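PDB 6UUG: putative dehydrogenase from Pseudomonas fluorescens, which is the methanesulfinate monooxygenase MsuC, the oxygenase of a two-component flavin-dependent system that serves bacterial sulfur assimilation. Local coordinates for residues N206-N209 with Q215-S218; V48-R53 with K58-A63. All coordinates share one frame; numbering follows the deposited sequence.

Contact 1: residues N206-N209 with Q215-S218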
ATOM      1  N   ASN A 206       7.257 -16.444 -36.110  1.00 74.42           N
ATOM      2  CA  ASN A 206       6.138 -15.542 -35.848  1.00 79.67           C
ATOM      3  C   ASN A 206       5.012 -16.277 -35.122  1.00 79.19           C
ATOM      4  O   ASN A 206       3.839 -16.207 -35.495  1.00 82.71           O
ATOM      5  CB  ASN A 206       5.633 -14.895 -37.141  1.00 80.91           C
ATOM      6  CG  ASN A 206       5.180 -13.455 -36.938  1.00 79.09           C
ATOM      7  OD1 ASN A 206       4.936 -13.015 -35.809  1.00 74.05           O
ATOM      8  ND2 ASN A 206       5.067 -12.713 -38.035  1.00 75.35           N
ATOM      9  N   ASP A 207       5.396 -17.012 -34.081  1.00 77.63           N
ATOM     10  CA  ASP A 207       4.467 -17.697 -33.193  1.00 81.20           C
ATOM     11  C   ASP A 207       4.177 -16.896 -31.930  1.00 79.98           C
ATOM     12  O   ASP A 207       3.596 -17.438 -30.982  1.00 77.73           O
ATOM     13  CB  ASP A 207       5.025 -19.071 -32.817  1.00 78.78           C
ATOM     14  CG  ASP A 207       6.452 -18.994 -32.309  1.00 78.50           C
ATOM     15  OD1 ASP A 207       7.218 -18.152 -32.828  1.00 73.78           O
ATOM     16  OD2 ASP A 207       6.806 -19.761 -31.390  1.00 78.65           O
ATOM     17  N   TRP A 208       4.579 -15.627 -31.895  1.00 74.28           N
ATOM     18  CA  TRP A 208       4.385 -14.790 -30.718  1.00 70.63           C
ATOM     19  C   TRP A 208       2.911 -14.731 -30.333  1.00 71.79           C
ATOM     20  O   TRP A 208       2.070 -14.278 -31.116  1.00 70.86           O
ATOM     21  CB  TRP A 208       4.928 -13.390 -30.992  1.00 65.76           C
ATOM     22  CG  TRP A 208       4.738 -12.435 -29.857  1.00 60.72           C
ATOM     23  CD1 TRP A 208       4.018 -11.270 -29.875  1.00 58.56           C
ATOM     24  CD2 TRP A 208       5.275 -12.557 -28.531  1.00 61.33           C
ATOM     25  NE1 TRP A 208       4.078 -10.659 -28.641  1.00 59.89           N
ATOM     26  CE2 TRP A 208       4.843 -11.427 -27.800  1.00 63.89           C
ATOM     27  CE3 TRP A 208       6.075 -13.510 -27.890  1.00 64.40           C
ATOM     28  CZ2 TRP A 208       5.196 -11.222 -26.463  1.00 60.08           C
ATOM     29  CZ3 TRP A 208       6.422 -13.305 -26.560  1.00 60.69           C
ATOM     30  CH2 TRP A 208       5.978 -12.173 -25.861  1.00 61.37           C
ATOM     31  N   ASN A 209       2.606 -15.191 -29.119  1.00 68.34           N
ATOM     32  CA  ASN A 209       1.225 -15.279 -28.647  1.00 63.68           C
ATOM     33  C   ASN A 209       1.246 -15.001 -27.144  1.00 60.16           C
ATOM     34  O   ASN A 209       1.513 -15.905 -26.344  1.00 52.97           O
ATOM     35  CB  ASN A 209       0.631 -16.646 -28.967  1.00 66.64           C
ATOM     36  CG  ASN A 209      -0.886 -16.646 -28.959  1.00 67.89           C
ATOM     37  OD1 ASN A 209      -1.527 -15.614 -29.186  1.00 65.85           O
ATOM     38  ND2 ASN A 209      -1.473 -17.810 -28.699  1.00 70.35           N
ATOM     39  N   GLN A 215       1.682  -7.237 -30.719  1.00 45.09           N
ATOM     40  CA  GLN A 215       2.104  -6.955 -32.088  1.00 43.24           C
ATOM     41  C   GLN A 215       3.595  -6.632 -32.162  1.00 43.01           C
ATOM     42  O   GLN A 215       4.032  -5.922 -33.070  1.00 44.20           O
ATOM     43  CB  GLN A 215       1.272  -5.826 -32.699  1.00 41.41           C
ATOM     44  CG  GLN A 215      -0.194  -6.218 -32.958  1.00 42.85           C
ATOM     45  CD  GLN A 215      -0.909  -5.271 -33.915  1.00 43.56           C
ATOM     46  OE1 GLN A 215      -0.936  -4.054 -33.707  1.00 45.27           O
ATOM     47  NE2 GLN A 215      -1.483  -5.831 -34.983  1.00 44.29           N
ATOM     48  N   THR A 216       4.390  -7.170 -31.235  1.00 45.78           N
ATOM     49  CA  THR A 216       5.842  -7.014 -31.253  1.00 45.00           C
ATOM     50  C   THR A 216       6.571  -8.171 -31.935  1.00 47.81           C
ATOM     51  O   THR A 216       7.802  -8.132 -32.028  1.00 51.23           O
ATOM     52  CB  THR A 216       6.383  -6.850 -29.825  1.00 46.16           C
ATOM     53  OG1 THR A 216       6.024  -7.999 -29.035  1.00 46.36           O
ATOM     54  CG2 THR A 216       5.812  -5.595 -29.184  1.00 35.85           C
ATOM     55  N   ASP A 217       5.853  -9.201 -32.401  1.00 45.76           N
ATOM     56  CA  ASP A 217       6.461 -10.328 -33.121  1.00 50.88           C
ATOM     57  C   ASP A 217       7.571 -10.999 -32.311  1.00 55.35           C
ATOM     58  O   ASP A 217       8.573 -11.450 -32.869  1.00 52.38           O
ATOM     59  CB  ASP A 217       7.010  -9.886 -34.488  1.00 50.26           C
ATOM     60  CG  ASP A 217       5.941  -9.306 -35.397  1.00 55.20           C
ATOM     61  OD1 ASP A 217       4.852  -9.916 -35.507  1.00 56.36           O
ATOM     62  OD2 ASP A 217       6.193  -8.237 -36.005  1.00 58.67           O
ATOM     63  N   SER A 218       7.404 -11.081 -30.989  1.00 56.22           N
ATOM     64  CA  SER A 218       8.494 -11.561 -30.138  1.00 58.73           C
ATOM     65  C   SER A 218       8.567 -13.088 -30.109  1.00 63.47           C
ATOM     66  O   SER A 218       8.912 -13.674 -29.075  1.00 64.47           O
ATOM     67  CB  SER A 218       8.356 -11.016 -28.708  1.00 58.51           C
ATOM     68  OG  SER A 218       8.530  -9.606 -28.647  1.00 55.63           O
TER
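Trp208 lays its indole against the backbone and CB of Ser218, closing the neck of a loop that joins strand 202-204 to strand 221-228 in the beta domain of this acyl-CoA dehydrogenase fold. The contact is a CH-pi interaction: Ser218 CB sits 3.4 Å from the centroid of the six-membered ring of Trp208, only 11° off the ring normal, so the methylene rests over the middle of the ring. The peptide comes along too. Ser218 N lies over the same indole, 3.2 Å from Trp208 CG, and Ser218 O presses close to CE3. With CG anti to the backbone N (chi1 178°), the tryptophan reaches across to the returning chain. Its NE1 gives its hydrogen bond to Gln213 O, within the loop itself; Thr216 OG1 is close by, but the angle is poor, and this hydroxyl too is hydrogen-bonded to Gln213 O. One carbonyl therefore gathers two side chains of the neck. Ser218 OG is hydrogen-bonded to Ser169 OG.

The backbone of Asp217 also meets the indole, its N lying 3.7 Å from Trp208 CD1, oblique to the ring. Its carboxylate lies near the side chain of Asn206, and the two flat groups cross with their planes 83° apart, nearly perpendicular. What anchors that carboxylate is the loop between helices 32-53 and 58-67: Asp217 OD1 is hydrogen-bonded to Thr56 OG1.

Contact 2: residues V48-R53 with K58-A63; sequences VERDER and KAERDA
Arg50 and Glu60 reach toward each other from two successive helices, 32-53 and 58-67, and their flat ends stack. These two helices, joined by a short loop, belong to the N-terminal helical domain of the acyl-CoA dehydrogenase fold. The backbones stand well apart, 10.4 Å between Arg50 CA and Glu60 CA, and the two long side chains bridge the interval. Their guanidinium and carboxylate planes are within 14° of parallel. Glu60 CG lies 3.8 Å above the guanidinium plane of Arg50, over its centre, while the carboxylate is displaced toward NE and CD of Arg50, placing Glu60 OE2 3.4 Å from Arg50 NE. Because OE2 sits above the guanidinium and not in line with any of its N-H bonds, this salt bridge is electrostatic and not a hydrogen bond. A bend at chi2 (67°) in Glu60 helps turn its carboxylate over that face.

The N-H groups of Arg50 are spent on other partners: NE on Thr46 OG1, NH2 on Phe43 O, and NH1 on Asp99 and Gln215. Around this packed centre Glu60 also touches Phe43 and Thr46 of the first helix and Ile102 of helix 100-119. Replacing Arg50 by an alanine is likely to leave the Glu60 carboxylate without its stacked cation and to cost Asp99 this salt bridge.

The exposed side is much looser: Arg53 NH2 stays 5.9 Å from Glu60 OE1. Lys58 is engaged away from the first helix, its NZ making a 2.9 Å salt bridge to Asp62 OD1 and a further one to Asp173. The chemistry therefore implies a division of labour: hydrogen bonds from its N-H groups probably fix the rotation of the guanidinium, leaving its face to attract Glu60 electrostatically with little directional demand.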
ATOM      1  N   VAL A  48      -7.380  -0.639 -30.811  1.00 41.87           N
ATOM      2  CA  VAL A  48      -8.174  -1.614 -30.067  1.00 41.30           C
ATOM      3  C   VAL A  48      -8.389  -2.878 -30.895  1.00 47.12           C
ATOM      4  O   VAL A  48      -8.230  -3.998 -30.394  1.00 47.19           O
ATOM      5  CB  VAL A  48      -9.507  -0.985 -29.623  1.00 48.43           C
ATOM      6  CG1 VAL A  48     -10.424  -2.031 -29.016  1.00 45.24           C
ATOM      7  CG2 VAL A  48      -9.244   0.134 -28.627  1.00 50.41           C
ATOM      8  N   GLU A  49      -8.739  -2.717 -32.178  1.00 46.49           N
ATOM      9  CA  GLU A  49      -8.942  -3.876 -33.044  1.00 45.12           C
ATOM     10  C   GLU A  49      -7.652  -4.666 -33.238  1.00 44.07           C
ATOM     11  O   GLU A  49      -7.678  -5.897 -33.338  1.00 47.70           O
ATOM     12  CB  GLU A  49      -9.497  -3.424 -34.399  1.00 50.01           C
ATOM     13  N   ARG A  50      -6.511  -3.976 -33.305  1.00 43.82           N
ATOM     14  CA  ARG A  50      -5.253  -4.676 -33.537  1.00 44.21           C
ATOM     15  C   ARG A  50      -4.734  -5.363 -32.275  1.00 45.23           C
ATOM     16  O   ARG A  50      -3.986  -6.343 -32.376  1.00 45.39           O
ATOM     17  CB  ARG A  50      -4.203  -3.702 -34.095  1.00 46.85           C
ATOM     18  CG  ARG A  50      -4.537  -3.189 -35.494  1.00 46.91           C
ATOM     19  CD  ARG A  50      -3.426  -2.332 -36.084  1.00 48.80           C
ATOM     20  NE  ARG A  50      -3.401  -0.987 -35.513  1.00 44.60           N
ATOM     21  CZ  ARG A  50      -2.516  -0.574 -34.608  1.00 44.21           C
ATOM     22  NH1 ARG A  50      -1.567  -1.395 -34.181  1.00 45.25           N
ATOM     23  NH2 ARG A  50      -2.569   0.665 -34.146  1.00 40.90           N
ATOM     24  N   ASP A  51      -5.094  -4.857 -31.088  1.00 38.76           N
ATOM     25  CA  ASP A  51      -4.765  -5.573 -29.859  1.00 41.26           C
ATOM     26  C   ASP A  51      -5.434  -6.945 -29.840  1.00 45.95           C
ATOM     27  O   ASP A  51      -4.840  -7.929 -29.390  1.00 46.71           O
ATOM     28  CB  ASP A  51      -5.184  -4.743 -28.644  1.00 40.88           C
ATOM     29  CG  ASP A  51      -5.042  -5.501 -27.338  1.00 46.02           C
ATOM     30  OD1 ASP A  51      -3.899  -5.646 -26.850  1.00 48.72           O
ATOM     31  OD2 ASP A  51      -6.080  -5.950 -26.804  1.00 41.52           O
ATOM     32  N   GLU A  52      -6.661  -7.025 -30.358  1.00 48.03           N
ATOM     33  CA  GLU A  52      -7.349  -8.307 -30.477  1.00 53.73           C
ATOM     34  C   GLU A  52      -6.713  -9.180 -31.555  1.00 53.96           C
ATOM     35  O   GLU A  52      -6.454 -10.369 -31.333  1.00 55.28           O
ATOM     36  CB  GLU A  52      -8.830  -8.071 -30.780  1.00 54.64           C
ATOM     37  CG  GLU A  52      -9.587  -9.327 -31.203  1.00 63.82           C
ATOM     38  CD  GLU A  52     -10.964  -9.018 -31.762  1.00 74.61           C
ATOM     39  OE1 GLU A  52     -11.327  -7.823 -31.822  1.00 75.80           O
ATOM     40  OE2 GLU A  52     -11.683  -9.969 -32.142  1.00 87.73           O
ATOM     41  N   ARG A  53      -6.436  -8.596 -32.725  1.00 52.43           N
ATOM     42  CA  ARG A  53      -5.959  -9.380 -33.862  1.00 56.81           C
ATOM     43  C   ARG A  53      -4.566  -9.948 -33.618  1.00 57.08           C
ATOM     44  O   ARG A  53      -4.289 -11.097 -33.981  1.00 54.99           O
ATOM     45  CB  ARG A  53      -5.973  -8.522 -35.127  1.00 58.35           C
ATOM     46  CG  ARG A  53      -5.133  -9.083 -36.272  1.00 59.91           C
ATOM     47  CD  ARG A  53      -5.637  -8.630 -37.635  1.00 67.68           C
ATOM     48  NE  ARG A  53      -5.207  -7.280 -37.991  1.00 74.62           N
ATOM     49  CZ  ARG A  53      -5.940  -6.183 -37.818  1.00 68.90           C
ATOM     50  NH1 ARG A  53      -7.154  -6.267 -37.286  1.00 70.98           N
ATOM     51  NH2 ARG A  53      -5.459  -5.000 -38.181  1.00 65.58           N
ATOM     52  N   LYS A  58       1.651  -4.530 -40.144  1.00 45.21           N
ATOM     53  CA  LYS A  58       2.414  -4.171 -41.340  1.00 43.42           C
ATOM     54  C   LYS A  58       2.094  -2.758 -41.817  1.00 40.08           C
ATOM     55  O   LYS A  58       3.004  -1.996 -42.169  1.00 45.00           O
ATOM     56  CB  LYS A  58       2.148  -5.199 -42.443  1.00 47.20           C
ATOM     57  CG  LYS A  58       2.727  -4.837 -43.803  1.00 46.59           C
ATOM     58  CD  LYS A  58       4.243  -4.717 -43.773  1.00 45.17           C
ATOM     59  CE  LYS A  58       4.802  -4.531 -45.186  1.00 45.18           C
ATOM     60  NZ  LYS A  58       6.238  -4.123 -45.197  1.00 54.72           N
ATOM     61  N   ALA A  59       0.809  -2.385 -41.843  1.00 44.26           N
ATOM     62  CA  ALA A  59       0.439  -1.042 -42.278  1.00 44.33           C
ATOM     63  C   ALA A  59       1.063   0.028 -41.384  1.00 44.13           C
ATOM     64  O   ALA A  59       1.513   1.077 -41.868  1.00 38.79           O
ATOM     65  CB  ALA A  59      -1.086  -0.907 -42.298  1.00 44.27           C
ATOM     66  N   GLU A  60       1.099  -0.221 -40.073  1.00 44.30           N
ATOM     67  CA  GLU A  60       1.683   0.749 -39.151  1.00 39.83           C
ATOM     68  C   GLU A  60       3.202   0.797 -39.289  1.00 39.66           C
ATOM     69  O   GLU A  60       3.805   1.872 -39.194  1.00 37.75           O
ATOM     70  CB  GLU A  60       1.276   0.413 -37.712  1.00 44.11           C
ATOM     71  CG  GLU A  60      -0.209   0.612 -37.406  1.00 44.73           C
ATOM     72  CD  GLU A  60      -1.129  -0.355 -38.157  1.00 50.09           C
ATOM     73  OE1 GLU A  60      -0.730  -1.522 -38.386  1.00 50.44           O
ATOM     74  OE2 GLU A  60      -2.252   0.061 -38.528  1.00 51.62           O
ATOM     75  N   ARG A  61       3.834  -0.354 -39.512  1.00 39.55           N
ATOM     76  CA  ARG A  61       5.278  -0.374 -39.710  1.00 39.80           C
ATOM     77  C   ARG A  61       5.662   0.349 -40.994  1.00 42.79           C
ATOM     78  O   ARG A  61       6.667   1.068 -41.031  1.00 37.24           O
ATOM     79  CB  ARG A  61       5.788  -1.818 -39.716  1.00 38.63           C
ATOM     80  CG  ARG A  61       5.616  -2.545 -38.370  1.00 42.70           C
ATOM     81  CD  ARG A  61       5.956  -4.029 -38.466  1.00 41.25           C
ATOM     82  NE  ARG A  61       7.347  -4.227 -38.846  1.00 40.31           N
ATOM     83  CZ  ARG A  61       8.356  -4.329 -37.987  1.00 41.41           C
ATOM     84  NH1 ARG A  61       8.138  -4.269 -36.671  1.00 39.34           N
ATOM     85  NH2 ARG A  61       9.590  -4.489 -38.444  1.00 40.76           N
ATOM     86  N   ASP A  62       4.862   0.192 -42.059  1.00 38.99           N
ATOM     87  CA  ASP A  62       5.135   0.945 -43.284  1.00 43.54           C
ATOM     88  C   ASP A  62       4.939   2.443 -43.068  1.00 42.40           C
ATOM     89  O   ASP A  62       5.677   3.260 -43.631  1.00 39.85           O
ATOM     90  CB  ASP A  62       4.243   0.451 -44.429  1.00 48.40           C
ATOM     91  CG  ASP A  62       4.684  -0.898 -44.985  1.00 49.88           C
ATOM     92  OD1 ASP A  62       5.843  -1.310 -44.746  1.00 48.69           O
ATOM     93  OD2 ASP A  62       3.860  -1.545 -45.667  1.00 52.66           O
ATOM     94  N   ALA A  63       3.948   2.822 -42.257  1.00 39.57           N
ATOM     95  CA  ALA A  63       3.761   4.231 -41.929  1.00 40.71           C
ATOM     96  C   ALA A  63       4.979   4.800 -41.209  1.00 39.47           C
ATOM     97  O   ALA A  63       5.337   5.964 -41.412  1.00 39.82           O
ATOM     98  CB  ALA A  63       2.501   4.411 -41.082  1.00 39.75           C
TER

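Overall arrangement
Contacts 1 and 2 lie on the same side of the chain's centre, their own centres about 13 Å apart. They follow in series along the sequence: the helical corner of contact 2 closes well before the loop of contact 1 opens. Arg50 is the direct tie, its NH1 lying 2.8 Å from Gln215 OE1 in a probable hydrogen bond. The short connection between helices 32-53 and 58-67 adds to it, Gly54 O accepting from Gln215 NE2. Arg214, next to the 215-218 segment, also bonds to the carbonyls of Asp51 and Glu52. Together these links join the N-terminal helices to the beta domain.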